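GTN Reductase (Agrobacterium tumefaciens, PDB 5N6G) probably reduces carbon-carbon double bonds with a nicotinamide-supplied hydride, as an FMN-binding ene-reductase of the Old Yellow Enzyme family. Local coordinates at residues Val325-Ala330 with Pro335-Arg340. Residues are numbered along the deposited sequence; the frame is centred on the assembly and turned at random.
With FMN (flavin mononucleotide), chain B.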
loop_
_atom_site.group_PDB
_atom_site.type_symbol
_atom_site.label_atom_id
_atom_site.label_comp_id
_atom_site.label_asym_id
_atom_site.label_seq_id
_atom_site.Cartn_x
_atom_site.Cartn_y
_atom_site.Cartn_z
ATOM N N VAL A 325 -5.738 -11.983 6.469
ATOM C CA VAL A 325 -4.561 -11.435 7.138
ATOM C C VAL A 325 -3.447 -11.277 6.112
ATOM O O VAL A 325 -3.146 -12.211 5.357
ATOM C CB VAL A 325 -4.105 -12.334 8.305
ATOM C CG1 VAL A 325 -2.779 -11.832 8.861
ATOM C CG2 VAL A 325 -5.180 -12.377 9.408
ATOM N N ALA A 326 -2.856 -10.089 6.080
ATOM C CA ALA A 326 -1.725 -9.794 5.223
ATOM C C ALA A 326 -0.454 -9.853 6.052
ATOM O O ALA A 326 -0.372 -9.247 7.125
ATOM C CB ALA A 326 -1.874 -8.426 4.575
ATOM N N PHE A 327 0.523 -10.582 5.549
ATOM C CA PHE A 327 1.817 -10.744 6.194
ATOM C C PHE A 327 2.864 -10.039 5.358
ATOM O O PHE A 327 2.896 -10.222 4.139
ATOM C CB PHE A 327 2.200 -12.213 6.296
ATOM C CG PHE A 327 1.244 -13.064 7.116
ATOM C CD1 PHE A 327 1.473 -13.269 8.459
ATOM C CD2 PHE A 327 0.159 -13.684 6.522
ATOM C CE1 PHE A 327 0.634 -14.084 9.208
ATOM C CE2 PHE A 327 -0.698 -14.482 7.261
ATOM C CZ PHE A 327 -0.453 -14.687 8.597
ATOM N N GLY A 328 3.733 -9.273 6.015
ATOM C CA GLY A 328 4.812 -8.581 5.340
ATOM C C GLY A 328 6.137 -9.312 5.478
ATOM O O GLY A 328 6.554 -10.048 4.579
ATOM N N LYS A 329 6.803 -9.159 6.626
ATOM C CA LYS A 329 8.140 -9.719 6.777
ATOM C C LYS A 329 8.146 -11.235 6.619
ATOM O O LYS A 329 9.108 -11.796 6.092
ATOM C CB LYS A 329 8.725 -9.314 8.127
ATOM C CG LYS A 329 9.043 -7.814 8.193
ATOM C CD LYS A 329 9.765 -7.448 9.469
ATOM C CE LYS A 329 8.858 -7.571 10.673
ATOM N NZ LYS A 329 7.638 -6.723 10.586
ATOM N N ALA A 330 7.077 -11.918 7.017
ATOM C CA ALA A 330 7.068 -13.366 6.855
ATOM C C ALA A 330 7.053 -13.765 5.381
ATOM O O ALA A 330 7.610 -14.816 5.024
ATOM C CB ALA A 330 5.874 -13.985 7.581
ATOM N N PRO A 335 8.736 -17.868 0.748
ATOM C CA PRO A 335 7.954 -17.817 -0.496
ATOM C C PRO A 335 6.726 -18.704 -0.427
ATOM O O PRO A 335 5.653 -18.325 -0.914
ATOM C CB PRO A 335 8.966 -18.278 -1.556
ATOM C CG PRO A 335 10.008 -19.031 -0.814
ATOM C CD PRO A 335 10.102 -18.376 0.534
ATOM N N ASP A 336 6.859 -19.880 0.182
ATOM C CA ASP A 336 5.748 -20.811 0.379
ATOM C C ASP A 336 5.151 -20.677 1.770
ATOM O O ASP A 336 4.886 -21.670 2.450
ATOM C CB ASP A 336 6.202 -22.244 0.121
ATOM C CG ASP A 336 7.356 -22.682 1.008
ATOM O OD1 ASP A 336 8.038 -21.837 1.616
ATOM O OD2 ASP A 336 7.604 -23.906 1.076
ATOM N N LEU A 337 4.938 -19.439 2.207
ATOM C CA LEU A 337 4.339 -19.187 3.514
ATOM C C LEU A 337 3.016 -19.920 3.666
ATOM O O LEU A 337 2.715 -20.445 4.742
ATOM C CB LEU A 337 4.126 -17.688 3.723
ATOM C CG LEU A 337 3.512 -17.305 5.068
ATOM C CD1 LEU A 337 4.417 -17.739 6.229
ATOM C CD2 LEU A 337 3.269 -15.819 5.115
ATOM N N VAL A 338 2.205 -19.955 2.604
ATOM C CA VAL A 338 0.887 -20.584 2.703
ATOM C C VAL A 338 1.025 -22.043 3.118
ATOM O O VAL A 338 0.382 -22.503 4.074
ATOM C CB VAL A 338 0.124 -20.441 1.374
ATOM C CG1 VAL A 338 -1.134 -21.302 1.375
ATOM C CG2 VAL A 338 -0.251 -18.993 1.118
ATOM N N ARG A 339 1.881 -22.795 2.417
ATOM C CA ARG A 339 2.084 -24.201 2.760
ATOM C C ARG A 339 2.665 -24.361 4.159
ATOM O O ARG A 339 2.260 -25.255 4.910
ATOM C CB ARG A 339 2.999 -24.845 1.728
ATOM C CG ARG A 339 3.243 -26.342 1.967
ATOM C CD ARG A 339 4.233 -26.893 0.972
ATOM N NE ARG A 339 4.724 -28.207 1.387
ATOM C CZ ARG A 339 5.854 -28.752 0.950
ATOM N NH1 ARG A 339 6.620 -28.101 0.083
ATOM N NH2 ARG A 339 6.224 -29.949 1.382
ATOM N N ARG A 340 3.629 -23.517 4.526
ATOM C CA ARG A 340 4.206 -23.611 5.860
ATOM C C ARG A 340 3.147 -23.377 6.929
ATOM O O ARG A 340 3.099 -24.101 7.932
ATOM C CB ARG A 340 5.348 -22.609 6.017
ATOM C CG ARG A 340 6.636 -22.990 5.258
ATOM C CD ARG A 340 7.642 -21.821 5.268
ATOM N NE ARG A 340 8.795 -22.108 4.401
ATOM C CZ ARG A 340 9.968 -22.564 4.807
ATOM N NH1 ARG A 340 10.189 -22.821 6.088
ATOM N NH2 ARG A 340 10.928 -22.773 3.914
HETATM N N1 FMN B . 3.714 -0.866 3.336
HETATM C C2 FMN B . 3.065 -0.364 2.235
HETATM O O2 FMN B . 1.874 0.016 2.289
HETATM N N3 FMN B . 3.728 -0.303 1.029
HETATM C C4 FMN B . 5.043 -0.669 0.807
HETATM O O4 FMN B . 5.527 -0.618 -0.323
HETATM C C4A FMN B . 5.728 -1.167 1.980
HETATM N N5 FMN B . 6.968 -1.567 1.848
HETATM C C5A FMN B . 7.559 -2.189 2.934
HETATM C C6 FMN B . 8.833 -2.724 2.777
HETATM C C7 FMN B . 9.427 -3.457 3.793
HETATM C C7M FMN B . 10.798 -4.044 3.563
HETATM C C8 FMN B . 8.747 -3.658 5.000
HETATM C C8M FMN B . 9.336 -4.501 6.098
HETATM C C9 FMN B . 7.481 -3.106 5.174
HETATM C C9A FMN B . 6.882 -2.382 4.143
HETATM N N10 FMN B . 5.556 -1.908 4.247
HETATM C C10 FMN B . 4.961 -1.271 3.194
HETATM C "C1'" FMN B . 4.773 -2.279 5.435
HETATM C "C2'" FMN B . 4.271 -3.713 5.329
HETATM O "O2'" FMN B . 3.329 -3.841 4.257
HETATM C "C3'" FMN B . 3.621 -4.220 6.617
HETATM O "O3'" FMN B . 2.566 -3.339 6.998
HETATM C "C4'" FMN B . 4.596 -4.341 7.787
HETATM O "O4'" FMN B . 5.740 -5.106 7.401
HETATM C "C5'" FMN B . 3.940 -4.929 9.023
HETATM O "O5'" FMN B . 3.488 -6.273 8.762
HETATM P P FMN B . 4.242 -7.614 9.282
HETATM O O1P FMN B . 4.207 -7.537 10.793
HETATM O O2P FMN B . 5.666 -7.504 8.760
HETATM O O3P FMN B . 3.458 -8.731 8.698
#
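A single methyl group, CD2 of Leu337, carries the whole contact: it reaches Phe327 CB at 3.9 Å and Ala330 CB at 4.0 Å. Only these three side chains touch across the two segments. Leu337 CD2 also lies close to CG and CD2 of the Phe327 ring, meeting it obliquely, and the two side chains cross at about a right angle. Leu337 can extend this far because its CG stands anti to the backbone N (chi1 -180°), which sends the branched end out from the first turn of helix 337-343. A branched apolar residue suits this buried place, while the small Ala330 lets the leucine come near the start of helix 329-333. Phe327, the last residue of strand 324-327, fills the layer between barrel and helices: Val325 CG1 lies over one face of its ring, and Ile19 and Ala313 also touch the side chain.

The two sides of this packing have different polar neighbours. Next to Leu337, Arg340 NE forms a salt bridge to Asp336 OD1 at 2.9 Å, approaching from above the carboxylate plane but within the guanidinium plane; the pair joins the helix's first turn to the residue before it. Just past Phe327, the chain turns to the FMN phosphate. Gly328 N donates to FMN O3P at 2.8 Å, nearly straight at 171°, and glycine, having no side chain, lets the backbone lie close against the phosphate and FMN O4'. Lys329 grips FMN O2P twice, through its backbone N and through NZ, its chain bending back over the phosphate. Apolar packing behind and phosphate binding in front thus meet at the C-terminal end of the eighth strand, the phosphate-binding region characteristic of FMN-dependent TIM barrels such as Old Yellow Enzyme.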